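Local atomic coordinates of cytochrome c2 (Blastochloris viridis, PDB entry 1CO6), a protein that carries electrons through a covalently bound heme c, acting as electron donor to the oxidized bacteriochlorophyll in photophosphorylation. Residues Gln1-Glu7 against Ser91-Tyr96; Cys16-Gly20 against Gly28-Asn32; Tyr66-Pro70 against Met79-Lys85. The contacts are given in a common frame with arbitrary orientation. Numbering follows the deposited sequence.

Interaction 1. Residues Gln1-Glu7 against Ser91-Tyr96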
loop_
_atom_site.group_PDB
_atom_site.type_symbol
_atom_site.label_atom_id
_atom_site.label_comp_id
_atom_site.label_asym_id
_atom_site.label_seq_id
_atom_site.Cartn_x
_atom_site.Cartn_y
_atom_site.Cartn_z
ATOM N N GLN A 1 -7.637 -12.284 5.363
ATOM C CA GLN A 1 -6.842 -13.467 5.704
ATOM C C GLN A 1 -6.254 -13.402 7.098
ATOM O O GLN A 1 -6.972 -12.941 8.012
ATOM C CB GLN A 1 -5.818 -13.706 4.614
ATOM C CG GLN A 1 -5.663 -15.175 4.340
ATOM C CD GLN A 1 -6.802 -15.782 3.594
ATOM O OE1 GLN A 1 -6.562 -16.533 2.651
ATOM N NE2 GLN A 1 -8.017 -15.432 4.019
ATOM N N ASP A 2 -5.031 -13.837 7.292
ATOM C CA ASP A 2 -4.355 -13.837 8.603
ATOM C C ASP A 2 -3.420 -12.640 8.788
ATOM O O ASP A 2 -2.350 -12.554 8.164
ATOM C CB ASP A 2 -3.645 -15.190 8.701
ATOM C CG ASP A 2 -2.979 -15.388 10.045
ATOM O OD1 ASP A 2 -3.000 -14.483 10.873
ATOM O OD2 ASP A 2 -2.461 -16.505 10.268
ATOM N N ALA A 3 -3.785 -11.717 9.643
ATOM C CA ALA A 3 -3.027 -10.485 9.909
ATOM C C ALA A 3 -1.638 -10.749 10.424
ATOM O O ALA A 3 -0.679 -10.054 10.034
ATOM C CB ALA A 3 -3.854 -9.512 10.743
ATOM N N ALA A 4 -1.455 -11.770 11.256
ATOM C CA ALA A 4 -0.131 -12.147 11.794
ATOM C C ALA A 4 0.791 -12.502 10.629
ATOM O O ALA A 4 1.975 -12.092 10.568
ATOM C CB ALA A 4 -0.258 -13.298 12.801
ATOM N N SER A 5 0.226 -13.261 9.713
ATOM C CA SER A 5 0.903 -13.688 8.488
ATOM C C SER A 5 1.132 -12.480 7.555
ATOM O O SER A 5 2.229 -12.446 6.970
ATOM C CB SER A 5 0.229 -14.771 7.671
ATOM O OG SER A 5 0.069 -15.930 8.482
ATOM N N GLY A 6 0.191 -11.561 7.471
ATOM C CA GLY A 6 0.379 -10.386 6.597
ATOM C C GLY A 6 1.506 -9.485 7.106
ATOM O O GLY A 6 2.201 -8.797 6.334
ATOM N N GLU A 7 1.682 -9.527 8.425
ATOM C CA GLU A 7 2.706 -8.721 9.083
ATOM C C GLU A 7 4.075 -9.100 8.545
ATOM O O GLU A 7 4.897 -8.189 8.314
ATOM C CB GLU A 7 2.665 -8.792 10.606
ATOM C CG GLU A 7 3.665 -7.819 11.273
ATOM C CD GLU A 7 3.473 -7.637 12.733
ATOM O OE1 GLU A 7 2.720 -8.291 13.423
ATOM O OE2 GLU A 7 4.168 -6.708 13.196
ATOM N N SER A 91 -3.569 -11.900 0.100
ATOM C CA SER A 91 -4.714 -12.037 1.040
ATOM C C SER A 91 -4.250 -11.751 2.461
ATOM O O SER A 91 -4.912 -11.003 3.210
ATOM C CB SER A 91 -5.381 -13.403 0.868
ATOM O OG SER A 91 -5.889 -13.544 -0.447
ATOM N N ASP A 92 -3.101 -12.241 2.892
ATOM C CA ASP A 92 -2.572 -11.996 4.256
ATOM C C ASP A 92 -2.203 -10.513 4.448
ATOM O O ASP A 92 -2.558 -9.889 5.452
ATOM C CB ASP A 92 -1.398 -12.919 4.602
ATOM C CG ASP A 92 -1.913 -14.367 4.747
ATOM O OD1 ASP A 92 -3.086 -14.602 5.012
ATOM O OD2 ASP A 92 -1.074 -15.248 4.533
ATOM N N LEU A 93 -1.498 -10.030 3.398
ATOM C CA LEU A 93 -1.084 -8.616 3.375
ATOM C C LEU A 93 -2.253 -7.662 3.567
ATOM O O LEU A 93 -2.177 -6.674 4.329
ATOM C CB LEU A 93 -0.367 -8.472 2.005
ATOM C CG LEU A 93 0.092 -7.031 1.755
ATOM C CD1 LEU A 93 1.112 -6.669 2.835
ATOM C CD2 LEU A 93 0.664 -6.964 0.337
ATOM N N ILE A 94 -3.320 -7.890 2.809
ATOM C CA ILE A 94 -4.558 -7.132 2.907
ATOM C C ILE A 94 -5.068 -7.187 4.350
ATOM O O ILE A 94 -5.391 -6.082 4.890
ATOM C CB ILE A 94 -5.681 -7.601 1.933
ATOM C CG1 ILE A 94 -5.310 -7.312 0.476
ATOM C CG2 ILE A 94 -7.059 -6.926 2.302
ATOM C CD1 ILE A 94 -6.179 -8.054 -0.578
ATOM N N ALA A 95 -5.112 -8.369 4.943
ATOM C CA ALA A 95 -5.608 -8.500 6.338
ATOM C C ALA A 95 -4.840 -7.607 7.319
ATOM O O ALA A 95 -5.429 -6.913 8.187
ATOM C CB ALA A 95 -5.530 -9.966 6.742
ATOM N N TYR A 96 -3.504 -7.595 7.141
ATOM C CA TYR A 96 -2.632 -6.794 7.999
ATOM C C TYR A 96 -2.863 -5.277 7.876
ATOM O O TYR A 96 -3.000 -4.528 8.841
ATOM C CB TYR A 96 -1.151 -7.149 7.697
ATOM C CG TYR A 96 -0.237 -6.304 8.570
ATOM C CD1 TYR A 96 -0.122 -6.478 9.957
ATOM C CD2 TYR A 96 0.554 -5.319 7.957
ATOM C CE1 TYR A 96 0.757 -5.702 10.738
ATOM C CE2 TYR A 96 1.426 -4.517 8.709
ATOM C CZ TYR A 96 1.504 -4.729 10.098
ATOM O OH TYR A 96 2.323 -3.888 10.774
HETATM O O HOH W 1 -7.741 -10.624 2.740
HETATM O O HOH W 2 -1.637 -17.549 6.076
HETATM O O HOH W 3 2.396 -4.281 13.541
#
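A glycine at the crossing point lets two helices approach closely, as in the near-perpendicular terminal helices of the cytochrome c fold. The axes of 3-7 and 91-96 approach to 6.7 Å at a crossing angle of -101°, Gly6 CA lying 4.0 Å from Leu93 CA. A CB on Gly6 would clash with Asp92 O and Tyr96 CB; its absence leaves a CA-H...O contact, Gly6 CA to Asp92 O at 3.2 Å. Apolar packing adds Tyr96, whose ring face receives Glu7 CA in a CH-pi contact, 3.8 Å from the centroid, and Ala3 CB, 4.4 Å from Ala95 CB. Direct polar contact is sparse: Asp2 N donates to Asp92 OD1 (3.1 Å), whose position is less certain. Within 1-7, Asp2 caps its helix, OD1 weakly accepting from Ala4 N (3.1 Å). Waters bridge Gln1 N to Ser91 O and Glu7 OE2 to Tyr96 OH. Beyond the crossing, Leu93 and Ile94 pack on Phe63 of helix 60-68, and Tyr96 meets Phe10 of helix 3-14.

Interaction 2. Residues Cys16-Gly20 against Gly28-Asn32. With HEC (heme c), chain B.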
loop_
_atom_site.group_PDB
_atom_site.type_symbol
_atom_site.label_atom_id
_atom_site.label_comp_id
_atom_site.label_asym_id
_atom_site.label_seq_id
_atom_site.Cartn_x
_atom_site.Cartn_y
_atom_site.Cartn_z
ATOM N N CYS A 16 10.360 0.767 2.587
ATOM C CA CYS A 16 9.942 2.081 2.031
ATOM C C CYS A 16 8.727 2.695 2.623
ATOM O O CYS A 16 8.540 3.922 2.428
ATOM C CB CYS A 16 9.789 1.946 0.498
ATOM S SG CYS A 16 11.201 1.230 -0.409
ATOM N N HIS A 17 7.919 1.963 3.351
ATOM C CA HIS A 17 6.662 2.492 3.900
ATOM C C HIS A 17 6.535 2.253 5.393
ATOM O O HIS A 17 7.034 1.237 5.932
ATOM C CB HIS A 17 5.487 1.726 3.197
ATOM C CG HIS A 17 5.250 1.969 1.756
ATOM N ND1 HIS A 17 4.595 3.060 1.309
ATOM C CD2 HIS A 17 5.437 1.162 0.683
ATOM C CE1 HIS A 17 4.508 2.964 -0.012
ATOM N NE2 HIS A 17 4.990 1.779 -0.483
ATOM N N SER A 18 5.876 3.189 6.029
ATOM C CA SER A 18 5.525 3.118 7.444
ATOM C C SER A 18 4.002 2.846 7.567
ATOM O O SER A 18 3.186 3.201 6.697
ATOM C CB SER A 18 5.849 4.424 8.194
ATOM O OG SER A 18 7.271 4.447 8.233
ATOM N N ILE A 19 3.640 2.255 8.680
ATOM C CA ILE A 19 2.272 1.910 9.099
ATOM C C ILE A 19 2.229 1.893 10.634
ATOM O O ILE A 19 3.264 1.624 11.325
ATOM C CB ILE A 19 1.893 0.526 8.430
ATOM C CG1 ILE A 19 0.348 0.407 8.255
ATOM C CG2 ILE A 19 2.521 -0.672 9.223
ATOM C CD1 ILE A 19 -0.133 -0.881 7.500
ATOM N N GLY A 20 1.088 2.148 11.244
ATOM C CA GLY A 20 1.046 2.107 12.732
ATOM C C GLY A 20 1.193 3.529 13.252
ATOM O O GLY A 20 1.332 4.499 12.522
ATOM N N GLY A 28 8.428 5.865 0.423
ATOM C CA GLY A 28 7.025 5.752 -0.043
ATOM C C GLY A 28 6.151 6.379 1.032
ATOM O O GLY A 28 6.586 6.631 2.169
ATOM N N PRO A 29 4.891 6.604 0.697
ATOM C CA PRO A 29 3.954 7.263 1.616
ATOM C C PRO A 29 3.384 6.356 2.692
ATOM O O PRO A 29 3.361 5.112 2.519
ATOM C CB PRO A 29 2.821 7.765 0.703
ATOM C CG PRO A 29 2.800 6.807 -0.472
ATOM C CD PRO A 29 4.281 6.368 -0.643
ATOM N N VAL A 30 2.917 7.000 3.750
ATOM C CA VAL A 30 2.304 6.200 4.872
ATOM C C VAL A 30 1.140 5.328 4.344
ATOM O O VAL A 30 0.330 5.761 3.492
ATOM C CB VAL A 30 1.798 7.139 5.980
ATOM C CG1 VAL A 30 0.909 6.434 6.978
ATOM C CG2 VAL A 30 2.991 7.797 6.668
ATOM N N LEU A 31 1.010 4.114 4.872
ATOM C CA LEU A 31 -0.050 3.190 4.445
ATOM C C LEU A 31 -1.167 3.046 5.451
ATOM O O LEU A 31 -1.945 2.092 5.267
ATOM C CB LEU A 31 0.522 1.852 3.941
ATOM C CG LEU A 31 1.415 1.853 2.728
ATOM C CD1 LEU A 31 1.887 0.439 2.406
ATOM C CD2 LEU A 31 0.785 2.496 1.473
ATOM N N ASN A 32 -1.250 3.900 6.415
ATOM C CA ASN A 32 -2.374 3.911 7.398
ATOM C C ASN A 32 -3.599 4.392 6.591
ATOM O O ASN A 32 -3.458 5.307 5.752
ATOM C CB ASN A 32 -2.113 4.938 8.499
ATOM C CG ASN A 32 -1.107 4.399 9.505
ATOM O OD1 ASN A 32 -1.098 3.186 9.756
ATOM N ND2 ASN A 32 -0.301 5.327 10.020
HETATM FE FE HEC B . 4.925 1.020 -2.304
HETATM C CHA HEC B . 3.369 3.757 -3.436
HETATM C CHB HEC B . 1.923 -0.348 -1.376
HETATM C CHC HEC B . 6.529 -1.917 -1.384
HETATM C CHD HEC B . 7.996 2.533 -2.797
HETATM N NA HEC B . 2.994 1.610 -2.368
HETATM C C1A HEC B . 2.511 2.742 -3.016
HETATM C C2A HEC B . 1.077 2.679 -3.068
HETATM C C3A HEC B . 0.695 1.527 -2.501
HETATM C C4A HEC B . 1.880 0.821 -2.063
HETATM C CMA HEC B . -0.737 0.969 -2.322
HETATM C CAA HEC B . 0.152 3.820 -3.601
HETATM C CBA HEC B . -0.025 4.845 -2.441
HETATM C CGA HEC B . -0.942 6.020 -2.676
HETATM O O1A HEC B . -1.521 6.078 -3.748
HETATM O O2A HEC B . -1.003 6.827 -1.715
HETATM N NB HEC B . 4.359 -0.731 -1.526
HETATM C C1B HEC B . 3.052 -1.073 -1.155
HETATM C C2B HEC B . 3.081 -2.402 -0.594
HETATM C C3B HEC B . 4.340 -2.848 -0.634
HETATM C C4B HEC B . 5.165 -1.816 -1.184
HETATM C CMB HEC B . 1.801 -3.096 -0.082
HETATM C CAB HEC B . 4.824 -4.236 -0.091
HETATM C CBB HEC B . 4.437 -5.339 -0.882
HETATM N NC HEC B . 6.867 0.437 -2.137
HETATM C C1C HEC B . 7.302 -0.812 -1.756
HETATM C C2C HEC B . 8.754 -0.805 -1.775
HETATM C C3C HEC B . 9.162 0.396 -2.200
HETATM C C4C HEC B . 7.992 1.210 -2.400
HETATM C CMC HEC B . 9.619 -2.033 -1.423
HETATM C CAC HEC B . 10.663 0.891 -2.314
HETATM C CBC HEC B . 11.586 0.195 -3.112
HETATM N ND HEC B . 5.547 2.822 -2.944
HETATM C C1D HEC B . 6.865 3.236 -3.140
HETATM C C2D HEC B . 6.837 4.555 -3.779
HETATM C C3D HEC B . 5.559 4.904 -3.934
HETATM C C4D HEC B . 4.744 3.827 -3.444
HETATM C CMD HEC B . 8.125 5.332 -4.157
HETATM C CAD HEC B . 4.990 6.169 -4.631
HETATM C CBD HEC B . 4.637 5.846 -6.118
HETATM C CGD HEC B . 4.558 7.073 -7.007
HETATM O O1D HEC B . 4.569 6.731 -8.229
HETATM O O2D HEC B . 4.479 8.233 -6.536
HETATM O O HOH W 4 5.924 5.765 4.735
#
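His17 is held at both ring nitrogens: NE2 binds the heme FE at 2.0 Å, while ND1 donates to Pro29 O at 2.7 Å, a hydrogen bond that fixes the imidazole's orientation. Backbone bonds join Gly28 N to Cys16 O (2.8 Å) and Leu31 N to Ser18 O (3.0 Å), and one water links Ser18 N to Gly28 O. At the far end the side-chain amide of Asn32 clasps Gly20 twice, OD1 accepting from Gly20 N (2.8 Å) and ND2 donating to Gly20 O (3.1 Å). Cys16 and His17 close the CXXCH heme-attachment motif of c-type cytochromes, begun by Cys13; Cys16 SG is bonded to heme CAC at 2.0 Å. Gly28 has no room for a side chain, since a CB would clash with His17 CE1. Pro29 CD packs 3.5 Å from His17 CE1, and Leu31 CD1 covers a face of the imidazole in a CH-pi contact, 3.9 Å from its centroid. Farther out, Ile19 reaches Tyr96 and Ile97 of helix 87-98.

Interaction 3. Residues Tyr66-Pro70 against Met79-Lys85. With HEC (heme c), chain B.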
loop_
_atom_site.group_PDB
_atom_site.type_symbol
_atom_site.label_atom_id
_atom_site.label_comp_id
_atom_site.label_asym_id
_atom_site.label_seq_id
_atom_site.Cartn_x
_atom_site.Cartn_y
_atom_site.Cartn_z
ATOM N N TYR A 66 -2.838 -4.323 -8.538
ATOM C CA TYR A 66 -1.656 -3.469 -8.506
ATOM C C TYR A 66 -0.471 -4.169 -7.915
ATOM O O TYR A 66 0.630 -4.173 -8.451
ATOM C CB TYR A 66 -1.945 -2.194 -7.678
ATOM C CG TYR A 66 -0.780 -1.310 -7.347
ATOM C CD1 TYR A 66 -0.204 -1.323 -6.067
ATOM C CD2 TYR A 66 -0.236 -0.456 -8.332
ATOM C CE1 TYR A 66 0.861 -0.486 -5.744
ATOM C CE2 TYR A 66 0.841 0.412 -8.014
ATOM C CZ TYR A 66 1.379 0.354 -6.737
ATOM O OH TYR A 66 2.394 1.198 -6.435
ATOM N N ILE A 67 -0.659 -4.745 -6.740
ATOM C CA ILE A 67 0.457 -5.401 -6.035
ATOM C C ILE A 67 1.079 -6.573 -6.770
ATOM O O ILE A 67 2.316 -6.781 -6.555
ATOM C CB ILE A 67 0.064 -5.592 -4.542
ATOM C CG1 ILE A 67 1.227 -5.360 -3.566
ATOM C CG2 ILE A 67 -0.581 -7.014 -4.404
ATOM C CD1 ILE A 67 1.945 -3.982 -3.593
ATOM N N ARG A 68 0.392 -7.298 -7.627
ATOM C CA ARG A 68 1.006 -8.368 -8.394
ATOM C C ARG A 68 2.029 -7.787 -9.390
ATOM O O ARG A 68 2.999 -8.502 -9.674
ATOM C CB ARG A 68 -0.029 -9.155 -9.223
ATOM C CG ARG A 68 -1.207 -9.748 -8.474
ATOM C CD ARG A 68 -0.774 -10.521 -7.275
ATOM N NE ARG A 68 -1.730 -11.492 -6.744
ATOM C CZ ARG A 68 -2.822 -11.084 -6.071
ATOM N NH1 ARG A 68 -3.004 -9.774 -5.900
ATOM N NH2 ARG A 68 -3.695 -11.967 -5.588
ATOM N N ASP A 69 1.784 -6.592 -9.879
ATOM C CA ASP A 69 2.675 -5.968 -10.873
ATOM C C ASP A 69 2.417 -4.456 -10.966
ATOM O O ASP A 69 1.643 -4.044 -11.824
ATOM C CB ASP A 69 2.482 -6.611 -12.245
ATOM C CG ASP A 69 3.508 -6.158 -13.274
ATOM O OD1 ASP A 69 3.517 -6.873 -14.307
ATOM O OD2 ASP A 69 4.300 -5.182 -13.150
ATOM N N PRO A 70 3.064 -3.714 -10.093
ATOM C CA PRO A 70 2.833 -2.289 -10.026
ATOM C C PRO A 70 2.968 -1.543 -11.331
ATOM O O PRO A 70 2.047 -0.704 -11.591
ATOM C CB PRO A 70 3.748 -1.811 -8.881
ATOM C CG PRO A 70 4.099 -3.022 -8.069
ATOM C CD PRO A 70 3.971 -4.190 -9.027
ATOM N N MET A 79 7.427 3.497 -7.709
ATOM C CA MET A 79 7.451 2.263 -6.939
ATOM C C MET A 79 8.044 1.161 -7.780
ATOM O O MET A 79 7.322 0.359 -8.410
ATOM C CB MET A 79 6.087 1.909 -6.317
ATOM C CG MET A 79 6.224 0.626 -5.486
ATOM S SD MET A 79 4.692 0.387 -4.488
ATOM C CE MET A 79 4.707 -1.414 -4.533
ATOM N N ILE A 80 9.397 1.091 -7.793
ATOM C CA ILE A 80 10.125 0.065 -8.585
ATOM C C ILE A 80 10.279 -1.150 -7.674
ATOM O O ILE A 80 11.161 -1.208 -6.822
ATOM C CB ILE A 80 11.441 0.595 -9.224
ATOM C CG1 ILE A 80 11.144 1.877 -10.096
ATOM C CG2 ILE A 80 12.144 -0.510 -10.052
ATOM C CD1 ILE A 80 12.363 2.892 -10.040
ATOM N N PHE A 81 9.352 -2.071 -7.883
ATOM C CA PHE A 81 9.187 -3.278 -7.029
ATOM C C PHE A 81 8.566 -4.341 -7.896
ATOM O O PHE A 81 7.610 -3.987 -8.615
ATOM C CB PHE A 81 8.314 -2.818 -5.847
ATOM C CG PHE A 81 7.819 -3.883 -4.919
ATOM C CD1 PHE A 81 8.727 -4.420 -3.988
ATOM C CD2 PHE A 81 6.522 -4.391 -4.978
ATOM C CE1 PHE A 81 8.319 -5.431 -3.120
ATOM C CE2 PHE A 81 6.109 -5.403 -4.100
ATOM C CZ PHE A 81 7.027 -5.919 -3.173
ATOM N N ALA A 82 9.073 -5.542 -7.861
ATOM C CA ALA A 82 8.604 -6.622 -8.733
ATOM C C ALA A 82 7.157 -7.012 -8.498
ATOM O O ALA A 82 6.548 -7.439 -9.496
ATOM C CB ALA A 82 9.486 -7.831 -8.627
ATOM N N GLY A 83 6.658 -6.847 -7.305
ATOM C CA GLY A 83 5.254 -7.174 -6.963
ATOM C C GLY A 83 5.218 -8.467 -6.126
ATOM O O GLY A 83 6.254 -9.130 -5.898
ATOM N N VAL A 84 4.033 -8.754 -5.637
ATOM C CA VAL A 84 3.785 -9.964 -4.804
ATOM C C VAL A 84 2.849 -10.822 -5.673
ATOM O O VAL A 84 1.699 -10.499 -5.926
ATOM C CB VAL A 84 3.354 -9.645 -3.388
ATOM C CG1 VAL A 84 3.156 -10.902 -2.492
ATOM C CG2 VAL A 84 4.248 -8.657 -2.626
ATOM N N LYS A 85 3.330 -11.920 -6.193
ATOM C CA LYS A 85 2.586 -12.834 -7.081
ATOM C C LYS A 85 1.693 -13.826 -6.314
ATOM O O LYS A 85 0.533 -14.074 -6.752
ATOM C CB LYS A 85 3.609 -13.659 -7.858
ATOM C CG LYS A 85 4.302 -12.987 -9.017
ATOM C CD LYS A 85 4.400 -11.482 -8.926
ATOM C CE LYS A 85 4.994 -10.906 -10.213
ATOM N NZ LYS A 85 5.916 -9.825 -9.817
HETATM FE FE HEC B . 4.925 1.020 -2.304
HETATM C CHA HEC B . 3.369 3.757 -3.436
HETATM C CHB HEC B . 1.923 -0.348 -1.376
HETATM C CHC HEC B . 6.529 -1.917 -1.384
HETATM C CHD HEC B . 7.996 2.533 -2.797
HETATM N NA HEC B . 2.994 1.610 -2.368
HETATM C C1A HEC B . 2.511 2.742 -3.016
HETATM C C2A HEC B . 1.077 2.679 -3.068
HETATM C C3A HEC B . 0.695 1.527 -2.501
HETATM C C4A HEC B . 1.880 0.821 -2.063
HETATM C CMA HEC B . -0.737 0.969 -2.322
HETATM C CAA HEC B . 0.152 3.820 -3.601
HETATM C CBA HEC B . -0.025 4.845 -2.441
HETATM C CGA HEC B . -0.942 6.020 -2.676
HETATM O O1A HEC B . -1.521 6.078 -3.748
HETATM O O2A HEC B . -1.003 6.827 -1.715
HETATM N NB HEC B . 4.359 -0.731 -1.526
HETATM C C1B HEC B . 3.052 -1.073 -1.155
HETATM C C2B HEC B . 3.081 -2.402 -0.594
HETATM C C3B HEC B . 4.340 -2.848 -0.634
HETATM C C4B HEC B . 5.165 -1.816 -1.184
HETATM C CMB HEC B . 1.801 -3.096 -0.082
HETATM C CAB HEC B . 4.824 -4.236 -0.091
HETATM C CBB HEC B . 4.437 -5.339 -0.882
HETATM N NC HEC B . 6.867 0.437 -2.137
HETATM C C1C HEC B . 7.302 -0.812 -1.756
HETATM C C2C HEC B . 8.754 -0.805 -1.775
HETATM C C3C HEC B . 9.162 0.396 -2.200
HETATM C C4C HEC B . 7.992 1.210 -2.400
HETATM C CMC HEC B . 9.619 -2.033 -1.423
HETATM C CAC HEC B . 10.663 0.891 -2.314
HETATM C CBC HEC B . 11.586 0.195 -3.112
HETATM N ND HEC B . 5.547 2.822 -2.944
HETATM C C1D HEC B . 6.865 3.236 -3.140
HETATM C C2D HEC B . 6.837 4.555 -3.779
HETATM C C3D HEC B . 5.559 4.904 -3.934
HETATM C C4D HEC B . 4.744 3.827 -3.444
HETATM C CMD HEC B . 8.125 5.332 -4.157
HETATM C CAD HEC B . 4.990 6.169 -4.631
HETATM C CBD HEC B . 4.637 5.846 -6.118
HETATM C CGD HEC B . 4.558 7.073 -7.007
HETATM O O1D HEC B . 4.569 6.731 -8.229
HETATM O O2D HEC B . 4.479 8.233 -6.536
HETATM O O HOH W 5 6.584 -3.517 -11.250
#
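How a protein surrounds a thioether ligand with apolar groups is seen at Met79, whose methyl CE lies 3.9 Å from Ile67 CD1, 3.9 Å from Pro70 CG and 4.1 Å from Tyr66 CE1. Its SD binds the heme FE at 2.3 Å and makes an oblique Met-aromatic contact with Tyr66, 5.1 Å from the ring centroid; Tyr66 OH is 3.1 Å from that sulfur. Phe81 extends the cluster, with its CD2 4.2 Å from Pro70 CG and its ring face turned to the heme; its CZ is 3.5 Å from heme CBB. Ile67 CD1 comes to 3.6 Å from heme C2B. This is the methionine side of a class I cytochrome c, where the Met-bearing loop passes along the end of helix 60-68; His17 supplies the other axial ligand, and Trp58 meets the Tyr66 ring edge-to-face. The loop is pinned to the helix end by Val84 N donating to Ile67 O at 2.8 Å. Beside this bond Gly83 sits so close that a CB would strike the carbonyl oxygens of Ile67 and Arg68. The outer margin is held more loosely: Lys85 NZ gives Arg68 O a weak hydrogen bond (3.2 Å), and Arg68 NE gives Lys85 O another (3.4 Å). At the Pro70 end a water donates to Phe81 O at 2.9 Å and, weakly, to Asp69 OD2 at 3.4 Å.

In the fold
The three contacts place different chemistry at different depths. Interaction 2 is the buried one, an all-loop pairing rich in strong hydrogen bonds. Interaction 3 is partly buried, apolar beside the heme and weakly polar at its exposed margin. Interactions 2 and 3 lie on opposite sides of the chain's centre, about 16 Å apart between centres, and meet across the iron, His17 NE2 being 4.3 Å from Met79 SD. Interaction 1, also partly buried, joins two helices through close backbone packing and spans a sequence interval containing the other two. Helix 87-98 connects it to both: Tyr96 OH is 3.6 Å from Ile19 CG2, and Leu93 CD2 is 4.3 Å from Ile67 CG1.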